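Local coordinates for Lmo0740 protein (Listeria monocytogenes, PDB 4RFA), which probably acts as a Crp-type transcription regulator, with a cyclic nucleotide-binding domain joined to a DNA-binding domain, and is probably an activator, at residues 202-206 / 207-211; 133-136 / 137-140; 16-19 / 20-23. All coordinates share one frame; numbering follows the deposited sequence.

All three contacts are local, each made within one continuous run of chain, but they lie in different parts of the protein. Contact 2, partly buried, is a mid-helix turn of helix 126-143, its centre about 11 Å from the chain centre, where F136, H139 and Y140 meet rings of the second subunit while a buried arginine bonds within its own chain. Contacts 1 and 3 both follow a helix as it gives way to loop, their centres about 49 Å apart on opposite sides of the chain's centre. Contact 1, also partly buried, combines buried leucines and a phenylalanine with exposed glutamates; contact 3 is a surface contact dominated by backbone carbonyls. Neither of these two touches the other subunit.

Contact 1 (202-206 / 207-211); sequences TELVE and EEFLI
L204 and F209 meet side by side as the chain leaves helix 194-206, with L204 CD2 3.9 Å from F209 CD2 and both side chains pointing the same way. F209 has its CG anti to the backbone N (chi1 -173°), which lays the ring alongside the leucine. L210 comes in lower down, its CD2 3.9 Å from L204 CB, near the root of the side chain, so one leucine packs against both residues that follow the turn. Opposite L210, E207 runs its extended chain back along the last helical turn, its CG 3.2 Å from E203 O.

The backbone that puts these groups in place is a Schellman motif. E208 takes a positive phi of 64°, and the carbonyls of the last turn collect the amides of residues 207-210. L204 O accepts two of them: F209 N at 2.9 Å, nearly in line with the carbonyl, and L210 N, well above the carbonyl plane but with an almost straight N-H...O. E208 N bonds to V205 O at 2.9 Å, and E207 N keeps the helical bond to E203 O. V205 CA adds a C-H...O contact to L210 O at 3.4 Å.

E203 OE1 and E207 OE2 come within 4.6 Å of each other, a pairing of like charges that K151 probably offsets, since its NZ forms a salt bridge with each. The buried flank of the turn rests on helix 150-165, where L204 touches K151, Y155 and L158 and the ring of F209 meets Y155 edge-to-face. Beyond the turn, backbone hydrogen bonds tie F209 to D220 and I211 to R218, bringing the chain alongside strand 218-220.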
loop_
_atom_site.group_PDB
_atom_site.type_symbol
_atom_site.label_atom_id
_atom_site.label_comp_id
_atom_site.label_asym_id
_atom_site.label_seq_id
_atom_site.Cartn_x
_atom_site.Cartn_y
_atom_site.Cartn_z
ATOM N N THR A 202 21.719 5.755 -20.229
ATOM C CA THR A 202 22.192 6.151 -21.588
ATOM C C THR A 202 21.098 5.949 -22.617
ATOM O O THR A 202 20.794 6.855 -23.414
ATOM C CB THR A 202 23.447 5.367 -21.986
ATOM O OG1 THR A 202 24.470 5.701 -21.062
ATOM C CG2 THR A 202 23.923 5.707 -23.394
ATOM N N GLU A 203 20.448 4.788 -22.553
ATOM C CA GLU A 203 19.343 4.506 -23.462
ATOM C C GLU A 203 18.238 5.558 -23.330
ATOM O O GLU A 203 17.741 6.037 -24.323
ATOM C CB GLU A 203 18.794 3.114 -23.228
ATOM C CG GLU A 203 19.745 1.997 -23.617
ATOM C CD GLU A 203 19.162 0.637 -23.259
ATOM O OE1 GLU A 203 18.053 0.318 -23.728
ATOM O OE2 GLU A 203 19.797 -0.107 -22.490
ATOM N N LEU A 204 17.882 5.914 -22.103
ATOM C CA LEU A 204 16.830 6.876 -21.838
ATOM C C LEU A 204 17.171 8.274 -22.382
ATOM O O LEU A 204 16.292 9.031 -22.762
ATOM C CB LEU A 204 16.531 6.935 -20.320
ATOM C CG LEU A 204 15.279 6.099 -19.822
ATOM C CD1 LEU A 204 15.336 4.656 -20.250
ATOM C CD2 LEU A 204 15.117 6.182 -18.308
ATOM N N VAL A 205 18.446 8.624 -22.401
ATOM C CA VAL A 205 18.846 9.898 -23.017
ATOM C C VAL A 205 18.738 9.753 -24.527
ATOM O O VAL A 205 18.156 10.611 -25.152
ATOM C CB VAL A 205 20.195 10.474 -22.506
ATOM C CG1 VAL A 205 21.241 9.407 -22.341
ATOM C CG2 VAL A 205 20.749 11.575 -23.429
ATOM N N GLU A 206 19.151 8.618 -25.092
ATOM C CA GLU A 206 19.039 8.394 -26.546
ATOM C C GLU A 206 17.586 8.456 -26.963
ATOM O O GLU A 206 17.259 9.042 -27.985
ATOM C CB GLU A 206 19.705 7.079 -26.980
ATOM C CG GLU A 206 21.221 7.111 -26.721
ATOM C CD GLU A 206 21.957 5.762 -26.735
ATOM O OE1 GLU A 206 21.328 4.694 -26.486
ATOM O OE2 GLU A 206 23.208 5.798 -26.955
ATOM N N GLU A 207 16.694 7.929 -26.126
ATOM C CA GLU A 207 15.283 7.951 -26.426
ATOM C C GLU A 207 14.582 9.263 -26.069
ATOM O O GLU A 207 13.365 9.367 -26.141
ATOM C CB GLU A 207 14.646 6.800 -25.682
ATOM C CG GLU A 207 15.184 5.452 -26.133
ATOM C CD GLU A 207 14.748 4.322 -25.219
ATOM O OE1 GLU A 207 14.144 4.596 -24.154
ATOM O OE2 GLU A 207 14.996 3.155 -25.569
ATOM N N GLU A 208 15.354 10.247 -25.630
ATOM C CA GLU A 208 14.853 11.583 -25.318
ATOM C C GLU A 208 13.880 11.619 -24.174
ATOM O O GLU A 208 13.154 12.582 -24.016
ATOM C CB GLU A 208 14.303 12.280 -26.546
ATOM C CG GLU A 208 15.335 12.306 -27.668
ATOM C CD GLU A 208 15.022 13.255 -28.799
ATOM O OE1 GLU A 208 14.221 14.182 -28.601
ATOM O OE2 GLU A 208 15.612 13.079 -29.886
ATOM N N PHE A 209 13.903 10.601 -23.321
ATOM C CA PHE A 209 13.150 10.657 -22.063
ATOM C C PHE A 209 13.832 11.577 -21.060
ATOM O O PHE A 209 13.206 12.416 -20.391
ATOM C CB PHE A 209 13.042 9.259 -21.471
ATOM C CG PHE A 209 12.136 9.177 -20.273
ATOM C CD1 PHE A 209 10.761 9.176 -20.430
ATOM C CD2 PHE A 209 12.658 9.076 -18.995
ATOM C CE1 PHE A 209 9.925 9.068 -19.338
ATOM C CE2 PHE A 209 11.819 8.988 -17.885
ATOM C CZ PHE A 209 10.450 8.984 -18.054
ATOM N N LEU A 210 15.134 11.398 -20.967
ATOM C CA LEU A 210 15.992 12.112 -20.032
ATOM C C LEU A 210 16.850 13.108 -20.815
ATOM O O LEU A 210 17.436 12.749 -21.825
ATOM C CB LEU A 210 16.908 11.061 -19.403
ATOM C CG LEU A 210 17.033 10.891 -17.902
ATOM C CD1 LEU A 210 15.732 11.150 -17.179
ATOM C CD2 LEU A 210 17.582 9.518 -17.660
ATOM N N ILE A 211 16.959 14.338 -20.332
ATOM C CA ILE A 211 17.780 15.317 -20.996
ATOM C C ILE A 211 19.261 15.013 -20.848
ATOM O O ILE A 211 20.026 15.207 -21.805
ATOM C CB ILE A 211 17.553 16.730 -20.452
ATOM C CG1 ILE A 211 16.061 17.126 -20.511
ATOM C CG2 ILE A 211 18.436 17.708 -21.198
ATOM C CD1 ILE A 211 15.401 17.061 -21.880
#

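Contact 2 (133-136 / 137-140); sequences ADVF and ARHY
One turn of the long helix 126-143, which in Crp-like regulators forms the dimer interface, brings V135 against H139. The two side chains lie side by side, and V135 CG1 sits over one face of the imidazole, 3.2 Å from H139 NE2. That methyl is anti to the backbone N (chi1 175°), which carries it up the helix toward the ring. V135 O lies over a face of the same ring, offset toward the rim, while accepting H139 N at 2.9 Å in the carbonyl plane. One residue on, F136 O takes Y140 N at 2.9 Å and also meets the edge of the tyrosine ring, 3.1 Å from Y140 CD2. R138 runs its aliphatic part past D134 O, with CG 3.3 Å from that oxygen, before the chain bends at chi3.

Across the dimer interface, H139 ND1 hydrogen-bonds to H139 ND1 of the second subunit, D134 reaches S89 of that subunit, and the F136 rings of the two copies meet. R138 packs on Y90 of the second subunit, but its guanidinium finds its main polar partners in its own chain, F75 O and E164 of helix 150-165, while R138 and H139 both pack on I74 of strand 72-76.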
loop_
_atom_site.group_PDB
_atom_site.type_symbol
_atom_site.label_atom_id
_atom_site.label_comp_id
_atom_site.label_asym_id
_atom_site.label_seq_id
_atom_site.Cartn_x
_atom_site.Cartn_y
_atom_site.Cartn_z
ATOM N N ALA A 133 -5.039 7.677 1.545
ATOM C CA ALA A 133 -5.429 7.463 0.132
ATOM C C ALA A 133 -4.277 7.707 -0.794
ATOM O O ALA A 133 -4.003 6.903 -1.671
ATOM C CB ALA A 133 -6.588 8.375 -0.235
ATOM N N ASP A 134 -3.524 8.786 -0.572
ATOM C CA ASP A 134 -2.375 9.048 -1.458
ATOM C C ASP A 134 -1.253 8.032 -1.276
ATOM O O ASP A 134 -0.553 7.731 -2.221
ATOM C CB ASP A 134 -1.835 10.463 -1.256
ATOM C CG ASP A 134 -2.799 11.518 -1.760
ATOM O OD1 ASP A 134 -3.669 11.184 -2.584
ATOM O OD2 ASP A 134 -2.681 12.684 -1.350
ATOM N N VAL A 135 -1.082 7.478 -0.087
ATOM C CA VAL A 135 -0.004 6.483 0.090
ATOM C C VAL A 135 -0.407 5.199 -0.617
ATOM O O VAL A 135 0.422 4.591 -1.305
ATOM C CB VAL A 135 0.314 6.190 1.555
ATOM C CG1 VAL A 135 1.347 5.069 1.665
ATOM C CG2 VAL A 135 0.901 7.423 2.155
ATOM N N PHE A 136 -1.671 4.821 -0.465
ATOM C CA PHE A 136 -2.241 3.717 -1.241
ATOM C C PHE A 136 -2.031 3.836 -2.726
ATOM O O PHE A 136 -1.589 2.880 -3.374
ATOM C CB PHE A 136 -3.721 3.604 -1.011
ATOM C CG PHE A 136 -4.062 3.063 0.323
ATOM C CD1 PHE A 136 -3.163 2.303 1.031
ATOM C CD2 PHE A 136 -5.290 3.307 0.867
ATOM C CE1 PHE A 136 -3.495 1.786 2.276
ATOM C CE2 PHE A 136 -5.625 2.785 2.098
ATOM C CZ PHE A 136 -4.728 2.025 2.807
ATOM N N ALA A 137 -2.365 4.999 -3.266
ATOM C CA ALA A 137 -2.200 5.210 -4.708
ATOM C C ALA A 137 -0.734 4.998 -5.076
ATOM O O ALA A 137 -0.456 4.345 -6.042
ATOM C CB ALA A 137 -2.655 6.601 -5.117
ATOM N N ARG A 138 0.214 5.488 -4.263
ATOM C CA ARG A 138 1.619 5.287 -4.594
ATOM C C ARG A 138 2.052 3.820 -4.459
ATOM O O ARG A 138 2.842 3.316 -5.240
ATOM C CB ARG A 138 2.475 6.202 -3.751
ATOM C CG ARG A 138 2.232 7.679 -4.041
ATOM C CD ARG A 138 2.776 8.518 -2.918
ATOM N NE ARG A 138 4.207 8.171 -2.781
ATOM C CZ ARG A 138 4.862 8.113 -1.631
ATOM N NH1 ARG A 138 4.234 8.347 -0.495
ATOM N NH2 ARG A 138 6.125 7.755 -1.627
ATOM N N HIS A 139 1.464 3.107 -3.514
ATOM C CA HIS A 139 1.690 1.680 -3.380
ATOM C C HIS A 139 1.260 0.924 -4.650
ATOM O O HIS A 139 1.982 0.084 -5.166
ATOM C CB HIS A 139 0.931 1.116 -2.171
ATOM C CG HIS A 139 1.497 1.478 -0.841
ATOM N ND1 HIS A 139 0.883 1.125 0.346
ATOM C CD2 HIS A 139 2.597 2.181 -0.492
ATOM C CE1 HIS A 139 1.614 1.547 1.361
ATOM N NE2 HIS A 139 2.653 2.200 0.876
ATOM N N TYR A 140 0.067 1.212 -5.137
ATOM C CA TYR A 140 -0.410 0.615 -6.374
ATOM C C TYR A 140 0.478 0.905 -7.541
ATOM O O TYR A 140 0.727 0.038 -8.335
ATOM C CB TYR A 140 -1.807 1.112 -6.681
ATOM C CG TYR A 140 -2.838 0.314 -5.968
ATOM C CD1 TYR A 140 -3.276 -0.913 -6.493
ATOM C CD2 TYR A 140 -3.371 0.750 -4.803
ATOM C CE1 TYR A 140 -4.226 -1.682 -5.831
ATOM C CE2 TYR A 140 -4.317 0.009 -4.118
ATOM C CZ TYR A 140 -4.745 -1.203 -4.632
ATOM O OH TYR A 140 -5.691 -1.920 -3.961
#

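Contact 3 (16-19 / 20-23); sequences LGYL and KEFP
K20 N still makes the helical bond to L16 O, at 3.2 Å, but the next two amides reach back only three residues. E21 N bonds to Y18 O and F22 N to L19 O, each at 3.2 Å, with the donor well above the carbonyl plane in both. F22 then turns to an extended backbone (psi 134°), carrying the chain on to P23.

Y18 and E21 lie alongside each other, with E21 OE1 at the ring edge, 3.2 Å from Y18 CD1, and the carboxylate turned 87° from the ring plane. E21 CG is anti to its carbonyl carbon (chi1 -57°), and the extended chain brings the carboxylate back to the tyrosine. The change to three-residue bonds comes as helix 11-20 gives way to the short link before helix 25-28, close to helix 111-120: L19 touches I117 there, and F22 packs on F113 and I117. Y18 reaches the loop at K121 and P122. Over one face of the F22 ring, offset toward its rim, lies Y18 O, 4.0 Å from F22 CE2. The extended chain of K20 begins beside L16 O, which is 3.5 Å from K20 CG.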
loop_
_atom_site.group_PDB
_atom_site.type_symbol
_atom_site.label_atom_id
_atom_site.label_comp_id
_atom_site.label_asym_id
_atom_site.label_seq_id
_atom_site.Cartn_x
_atom_site.Cartn_y
_atom_site.Cartn_z
ATOM N N LEU A 16 -2.186 21.694 11.917
ATOM C CA LEU A 16 -1.262 22.027 13.005
ATOM C C LEU A 16 -1.762 23.198 13.824
ATOM O O LEU A 16 -1.747 23.160 15.060
ATOM C CB LEU A 16 0.115 22.357 12.450
ATOM C CG LEU A 16 0.833 21.139 11.874
ATOM C CD1 LEU A 16 2.046 21.607 11.087
ATOM C CD2 LEU A 16 1.204 20.135 12.956
ATOM N N GLY A 17 -2.221 24.227 13.120
ATOM C CA GLY A 17 -2.908 25.350 13.741
ATOM C C GLY A 17 -4.168 24.946 14.501
ATOM O O GLY A 17 -4.456 25.497 15.547
ATOM N N TYR A 18 -4.934 23.996 13.978
ATOM C CA TYR A 18 -6.085 23.480 14.713
ATOM C C TYR A 18 -5.628 22.811 16.011
ATOM O O TYR A 18 -6.243 23.017 17.089
ATOM C CB TYR A 18 -6.905 22.501 13.871
ATOM C CG TYR A 18 -8.149 23.106 13.265
ATOM C CD1 TYR A 18 -9.187 23.558 14.082
ATOM C CD2 TYR A 18 -8.312 23.205 11.878
ATOM C CE1 TYR A 18 -10.350 24.097 13.545
ATOM C CE2 TYR A 18 -9.474 23.747 11.332
ATOM C CZ TYR A 18 -10.487 24.192 12.174
ATOM O OH TYR A 18 -11.644 24.731 11.661
ATOM N N LEU A 19 -4.535 22.053 15.903
ATOM C CA LEU A 19 -4.015 21.294 17.027
ATOM C C LEU A 19 -3.712 22.216 18.206
ATOM O O LEU A 19 -4.063 21.889 19.333
ATOM C CB LEU A 19 -2.799 20.437 16.630
ATOM C CG LEU A 19 -3.051 19.369 15.530
ATOM C CD1 LEU A 19 -1.989 18.288 15.478
ATOM C CD2 LEU A 19 -4.393 18.708 15.703
ATOM N N LYS A 20 -3.127 23.377 17.926
ATOM C CA LYS A 20 -2.665 24.323 18.957
ATOM C C LYS A 20 -3.768 24.972 19.777
ATOM O O LYS A 20 -3.505 25.443 20.877
ATOM C CB LYS A 20 -1.806 25.428 18.334
ATOM C CG LYS A 20 -0.470 24.933 17.785
ATOM C CD LYS A 20 0.267 26.031 17.015
ATOM C CE LYS A 20 1.563 25.544 16.367
ATOM N NZ LYS A 20 2.429 26.673 15.919
ATOM N N GLU A 21 -4.992 24.992 19.251
ATOM C CA GLU A 21 -6.166 25.455 20.002
ATOM C C GLU A 21 -6.446 24.640 21.267
ATOM O O GLU A 21 -7.016 25.166 22.196
ATOM C CB GLU A 21 -7.436 25.353 19.157
ATOM C CG GLU A 21 -7.438 26.098 17.841
ATOM C CD GLU A 21 -8.713 25.853 17.054
ATOM O OE1 GLU A 21 -9.264 24.719 17.088
ATOM O OE2 GLU A 21 -9.152 26.803 16.387
ATOM N N PHE A 22 -6.099 23.351 21.290
ATOM C CA PHE A 22 -6.471 22.494 22.417
ATOM C C PHE A 22 -5.454 22.552 23.545
ATOM O O PHE A 22 -4.253 22.460 23.280
ATOM C CB PHE A 22 -6.696 21.060 21.949
ATOM C CG PHE A 22 -7.685 20.970 20.828
ATOM C CD1 PHE A 22 -8.843 21.769 20.842
ATOM C CD2 PHE A 22 -7.464 20.131 19.741
ATOM C CE1 PHE A 22 -9.760 21.714 19.803
ATOM C CE2 PHE A 22 -8.384 20.068 18.700
ATOM C CZ PHE A 22 -9.533 20.855 18.736
ATOM N N PRO A 23 -5.938 22.693 24.807
ATOM C CA PRO A 23 -5.066 22.852 25.968
ATOM C C PRO A 23 -4.026 21.756 26.100
ATOM O O PRO A 23 -2.954 22.027 26.585
ATOM C CB PRO A 23 -6.031 22.812 27.155
ATOM C CG PRO A 23 -7.351 23.214 26.602
ATOM C CD PRO A 23 -7.367 22.694 25.198
#